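Local coordinates for protein 1-pyrroline-5-carboxylate dehydrogenase (Thermus thermophilus, PDB 1UZB) that probably catalyses the oxidation of glutamate semialdehyde, the open-chain form of 1-pyrroline-5-carboxylate, to glutamate, at residues M109-L120 and S132-E143. Sequence-based numbering, arbitrary orientation. Where two conformers were deposited one is given.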
loop_
_atom_site.group_PDB
_atom_site.type_symbol
_atom_site.label_atom_id
_atom_site.label_comp_id
_atom_site.label_asym_id
_atom_site.label_seq_id
_atom_site.Cartn_x
_atom_site.Cartn_y
_atom_site.Cartn_z
ATOM N N MET A 109 8.577 18.520 28.497
ATOM C CA MET A 109 9.722 19.323 28.089
ATOM C C MET A 109 9.239 20.580 27.369
ATOM O O MET A 109 9.780 21.668 27.575
ATOM C CB MET A 109 10.645 18.520 27.170
ATOM C CG MET A 109 11.899 19.289 26.755
ATOM S SD MET A 109 13.110 18.309 25.836
ATOM C CE MET A 109 13.841 17.354 27.163
ATOM N N ARG A 110 8.213 20.435 26.533
ATOM C CA ARG A 110 7.676 21.571 25.798
ATOM C C ARG A 110 7.160 22.653 26.750
ATOM O O ARG A 110 7.319 23.846 26.487
ATOM C CB ARG A 110 6.556 21.108 24.857
ATOM C CG ARG A 110 6.066 22.184 23.900
ATOM C CD ARG A 110 5.006 21.665 22.931
ATOM N NE ARG A 110 5.520 20.657 22.004
ATOM C CZ ARG A 110 5.305 19.349 22.113
ATOM N NH1 ARG A 110 5.817 18.514 21.216
ATOM N NH2 ARG A 110 4.580 18.872 23.115
ATOM N N ARG A 111 6.556 22.243 27.860
ATOM C CA ARG A 111 6.041 23.214 28.822
ATOM C C ARG A 111 7.143 23.888 29.642
ATOM O O ARG A 111 6.892 24.885 30.314
ATOM C CB ARG A 111 5.017 22.549 29.747
ATOM C CG ARG A 111 3.723 22.206 29.031
ATOM C CD ARG A 111 2.858 21.232 29.805
ATOM N NE ARG A 111 1.680 20.866 29.026
ATOM C CZ ARG A 111 1.150 19.647 28.996
ATOM N NH1 ARG A 111 1.689 18.665 29.706
ATOM N NH2 ARG A 111 0.087 19.411 28.239
ATOM N N ARG A 112 8.361 23.349 29.585
ATOM C CA ARG A 112 9.494 23.924 30.315
ATOM C C ARG A 112 10.540 24.478 29.349
ATOM O O ARG A 112 11.698 24.689 29.719
ATOM C CB ARG A 112 10.145 22.867 31.216
ATOM C CG ARG A 112 9.273 22.422 32.379
ATOM C CD ARG A 112 9.998 21.435 33.284
ATOM N NE ARG A 112 11.186 22.016 33.905
ATOM C CZ ARG A 112 11.935 21.395 34.814
ATOM N NH1 ARG A 112 13.000 21.996 35.327
ATOM N NH2 ARG A 112 11.615 20.172 35.212
ATOM N N LYS A 113 10.113 24.728 28.117
ATOM C CA LYS A 113 10.997 25.221 27.067
ATOM C C LYS A 113 11.823 26.460 27.416
ATOM O O LYS A 113 13.050 26.442 27.287
ATOM C CB LYS A 113 10.179 25.476 25.796
ATOM C CG LYS A 113 10.995 25.867 24.575
ATOM C CD LYS A 113 10.277 25.482 23.283
ATOM C CE LYS A 113 8.870 26.049 23.207
ATOM N NZ LYS A 113 8.254 25.762 21.884
ATOM N N ARG A 114 11.168 27.531 27.859
ATOM C CA ARG A 114 11.889 28.757 28.188
ATOM C C ARG A 114 12.921 28.551 29.300
ATOM O O ARG A 114 14.027 29.097 29.243
ATOM C CB ARG A 114 10.900 29.859 28.580
ATOM C CG ARG A 114 9.984 30.333 27.445
ATOM C CD ARG A 114 10.740 31.135 26.380
ATOM N NE ARG A 114 11.112 30.340 25.209
ATOM C CZ ARG A 114 10.264 29.959 24.257
ATOM N NH1 ARG A 114 8.983 30.297 24.327
ATOM N NH2 ARG A 114 10.699 29.247 23.225
ATOM N N GLU A 115 12.558 27.763 30.306
ATOM C CA GLU A 115 13.463 27.477 31.415
ATOM C C GLU A 115 14.711 26.747 30.915
ATOM O O GLU A 115 15.834 27.084 31.292
ATOM C CB GLU A 115 12.762 26.606 32.458
ATOM C CG GLU A 115 13.581 26.368 33.714
ATOM C CD GLU A 115 13.071 25.197 34.530
ATOM O OE1 GLU A 115 11.863 24.888 34.448
ATOM O OE2 GLU A 115 13.880 24.586 35.260
ATOM N N LEU A 116 14.510 25.735 30.074
ATOM C CA LEU A 116 15.633 24.973 29.539
ATOM C C LEU A 116 16.521 25.845 28.652
ATOM O O LEU A 116 17.745 25.755 28.715
ATOM C CB LEU A 116 15.122 23.753 28.765
ATOM C CG LEU A 116 14.483 22.670 29.643
ATOM C CD1 LEU A 116 13.842 21.611 28.766
ATOM C CD2 LEU A 116 15.537 22.051 30.555
ATOM N N GLU A 117 15.904 26.698 27.838
ATOM C CA GLU A 117 16.661 27.592 26.970
ATOM C C GLU A 117 17.509 28.542 27.814
ATOM O O GLU A 117 18.693 28.737 27.542
ATOM C CB GLU A 117 15.716 28.404 26.079
ATOM C CG GLU A 117 14.881 27.569 25.114
ATOM C CD GLU A 117 13.829 28.391 24.398
ATOM O OE1 GLU A 117 13.619 29.556 24.792
ATOM O OE2 GLU A 117 13.206 27.870 23.447
ATOM N N ALA A 118 16.898 29.121 28.847
ATOM C CA ALA A 118 17.597 30.048 29.730
ATOM C C ALA A 118 18.760 29.362 30.437
ATOM O O ALA A 118 19.803 29.974 30.676
ATOM C CB ALA A 118 16.627 30.620 30.755
ATOM N N THR A 119 18.584 28.088 30.771
ATOM C CA THR A 119 19.636 27.347 31.448
ATOM C C THR A 119 20.812 27.153 30.489
ATOM O O THR A 119 21.968 27.207 30.901
ATOM C CB THR A 119 19.127 25.985 31.964
ATOM O OG1 THR A 119 17.995 26.198 32.817
ATOM C CG2 THR A 119 20.211 25.278 32.766
ATOM N N LEU A 120 20.517 26.945 29.210
ATOM C CA LEU A 120 21.569 26.788 28.203
ATOM C C LEU A 120 22.330 28.098 28.025
ATOM O O LEU A 120 23.551 28.106 27.860
ATOM C CB LEU A 120 20.967 26.374 26.857
ATOM C CG LEU A 120 20.495 24.926 26.734
ATOM C CD1 LEU A 120 19.773 24.749 25.410
ATOM C CD2 LEU A 120 21.684 23.978 26.826
ATOM N N SER A 132 17.123 28.131 21.861
ATOM C CA SER A 132 15.802 27.664 21.452
ATOM C C SER A 132 15.906 26.507 20.458
ATOM O O SER A 132 15.139 25.546 20.534
ATOM C CB SER A 132 14.997 28.812 20.840
ATOM O OG SER A 132 13.689 28.393 20.505
ATOM N N ALA A 133 16.853 26.590 19.530
ATOM C CA ALA A 133 17.024 25.525 18.546
ATOM C C ALA A 133 17.418 24.214 19.222
ATOM O O ALA A 133 16.976 23.140 18.817
ATOM C CB ALA A 133 18.083 25.923 17.519
ATOM N N ASP A 134 18.247 24.317 20.256
ATOM C CA ASP A 134 18.733 23.162 21.009
ATOM C C ASP A 134 17.552 22.440 21.668
ATOM O O ASP A 134 17.350 21.242 21.466
ATOM C CB ASP A 134 19.738 23.651 22.068
ATOM C CG ASP A 134 20.510 22.524 22.738
ATOM O OD1 ASP A 134 19.902 21.496 23.095
ATOM O OD2 ASP A 134 21.735 22.689 22.934
ATOM N N VAL A 135 16.760 23.172 22.444
ATOM C CA VAL A 135 15.616 22.567 23.118
ATOM C C VAL A 135 14.585 22.036 22.119
ATOM O O VAL A 135 13.993 20.970 22.335
ATOM C CB VAL A 135 14.952 23.575 24.078
ATOM C CG1 VAL A 135 13.740 22.940 24.744
ATOM C CG2 VAL A 135 15.961 24.013 25.142
ATOM N N ALA A 136 14.369 22.767 21.029
ATOM C CA ALA A 136 13.418 22.336 20.009
ATOM C C ALA A 136 13.850 20.992 19.422
ATOM O O ALA A 136 13.019 20.119 19.174
ATOM C CB ALA A 136 13.319 23.386 18.911
ATOM N N GLU A 137 15.153 20.826 19.205
ATOM C CA GLU A 137 15.687 19.582 18.660
ATOM C C GLU A 137 15.480 18.432 19.651
ATOM O O GLU A 137 15.191 17.312 19.244
ATOM C CB GLU A 137 17.177 19.735 18.344
ATOM C CG GLU A 137 17.791 18.524 17.655
ATOM C CD GLU A 137 19.278 18.680 17.405
ATOM O OE1 GLU A 137 19.699 19.772 16.976
ATOM O OE2 GLU A 137 20.026 17.706 17.625
ATOM N N ALA A 138 15.641 18.709 20.944
ATOM C CA ALA A 138 15.447 17.687 21.974
ATOM C C ALA A 138 14.002 17.183 21.932
ATOM O O ALA A 138 13.750 15.981 21.977
ATOM C CB ALA A 138 15.758 18.267 23.353
ATOM N N ILE A 139 13.057 18.118 21.855
ATOM C CA ILE A 139 11.648 17.765 21.783
ATOM C C ILE A 139 11.437 16.933 20.515
ATOM O O ILE A 139 10.752 15.907 20.545
ATOM C CB ILE A 139 10.774 19.039 21.751
ATOM C CG1 ILE A 139 10.889 19.774 23.090
ATOM C CG2 ILE A 139 9.328 18.676 21.471
ATOM C CD1 ILE A 139 10.370 21.198 23.058
ATOM N N ASP A 140 12.050 17.361 19.412
ATOM C CA ASP A 140 11.929 16.631 18.149
ATOM C C ASP A 140 12.405 15.185 18.277
ATOM O O ASP A 140 11.755 14.274 17.766
ATOM C CB ASP A 140 12.728 17.309 17.026
ATOM C CG ASP A 140 12.069 18.574 16.505
ATOM O OD1 ASP A 140 10.896 18.838 16.846
ATOM O OD2 ASP A 140 12.731 19.303 15.732
ATOM N N PHE A 141 13.542 14.967 18.935
ATOM C CA PHE A 141 14.050 13.605 19.096
ATOM C C PHE A 141 13.032 12.725 19.818
ATOM O O PHE A 141 12.783 11.590 19.411
ATOM C CB PHE A 141 15.364 13.594 19.886
ATOM C CG PHE A 141 16.585 13.891 19.061
ATOM C CD1 PHE A 141 17.525 14.809 19.514
ATOM C CD2 PHE A 141 16.819 13.233 17.856
ATOM C CE1 PHE A 141 18.686 15.070 18.785
ATOM C CE2 PHE A 141 17.978 13.486 17.119
ATOM C CZ PHE A 141 18.910 14.407 17.585
ATOM N N ILE A 142 12.444 13.246 20.890
ATOM C CA ILE A 142 11.469 12.476 21.650
ATOM C C ILE A 142 10.241 12.151 20.801
ATOM O O ILE A 142 9.807 10.999 20.742
ATOM C CB ILE A 142 11.025 13.237 22.916
ATOM C CG1 ILE A 142 12.239 13.550 23.796
ATOM C CG2 ILE A 142 10.029 12.396 23.695
ATOM C CD1 ILE A 142 11.923 14.473 24.962
ATOM N N GLU A 143 9.691 13.164 20.137
ATOM C CA GLU A 143 8.510 12.982 19.297
ATOM C C GLU A 143 8.783 12.036 18.129
ATOM O O GLU A 143 7.958 11.177 17.805
ATOM C CB GLU A 143 8.041 14.332 18.744
ATOM C CG GLU A 143 7.522 15.325 19.775
ATOM C CD GLU A 143 6.113 15.015 20.250
ATOM O OE1 GLU A 143 5.443 14.161 19.638
ATOM O OE2 GLU A 143 5.667 15.640 21.235
#
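Val135 sits as a knob in a hole made by Lys113, Leu116, Glu117 and Leu120, a knob-into-hole contact that packs helix 128-149 against helix 113-124 in this aldehyde dehydrogenase fold. The axes of segments 113-120 and 132-143 approach to 8.9 Å, with an angle of 128° between their N-to-C directions.

The apolar part has two patches. In the first, Val135 CG2 lies 3.7 Å from both Leu116 CB and Glu117 CG, while CG1 faces Lys113 CG; Leu120 CD1 reaches past the valine onto CB of Asp134, whose OD2 makes a salt bridge to Lys126 while OD1 is hydrogen-bonded to Ala188 N. In the second, at the end of helix 95-111, Met109 extends with CG anti to the backbone N (chi1 -178°) and then bends at chi3, which lays SD 3.6 Å from Ala138 CB and against Ile139 CG1, with CE toward Ile142 CD1. Thr191 of helix 188-199 also touches Met109, Ala138 and Ile142.

Two polar links flank this packing. Arg110 NH1 gives Glu143 OE2 a nearly straight salt-bridge bond of 2.9 Å (168°); the oxygen lies in the guanidinium plane but is approached from above the carboxylate plane. Each partner has a second tie, Arg110 NE to Glu9 and Glu143 OE1 to Arg147.

At the other end Arg114 grips Glu117 side-on, NE to OE1 at 2.7 Å and NH2 to OE2, which fixes the buried carboxylate's rotation. In the Ser132 conformer described, one of two, OG is also hydrogen-bonded to Glu12 N and donates to Glu117 OE2 at 3.0 Å. An alanine in place of Glu117 is likely to leave the Arg114 guanidinium without its carboxylate mate, strip Ser132 OG, in that conformer, of an acceptor and open a gap beside Val135. Ser132 OG meets Glu117 OE2 from the face opposite Arg114 NH2.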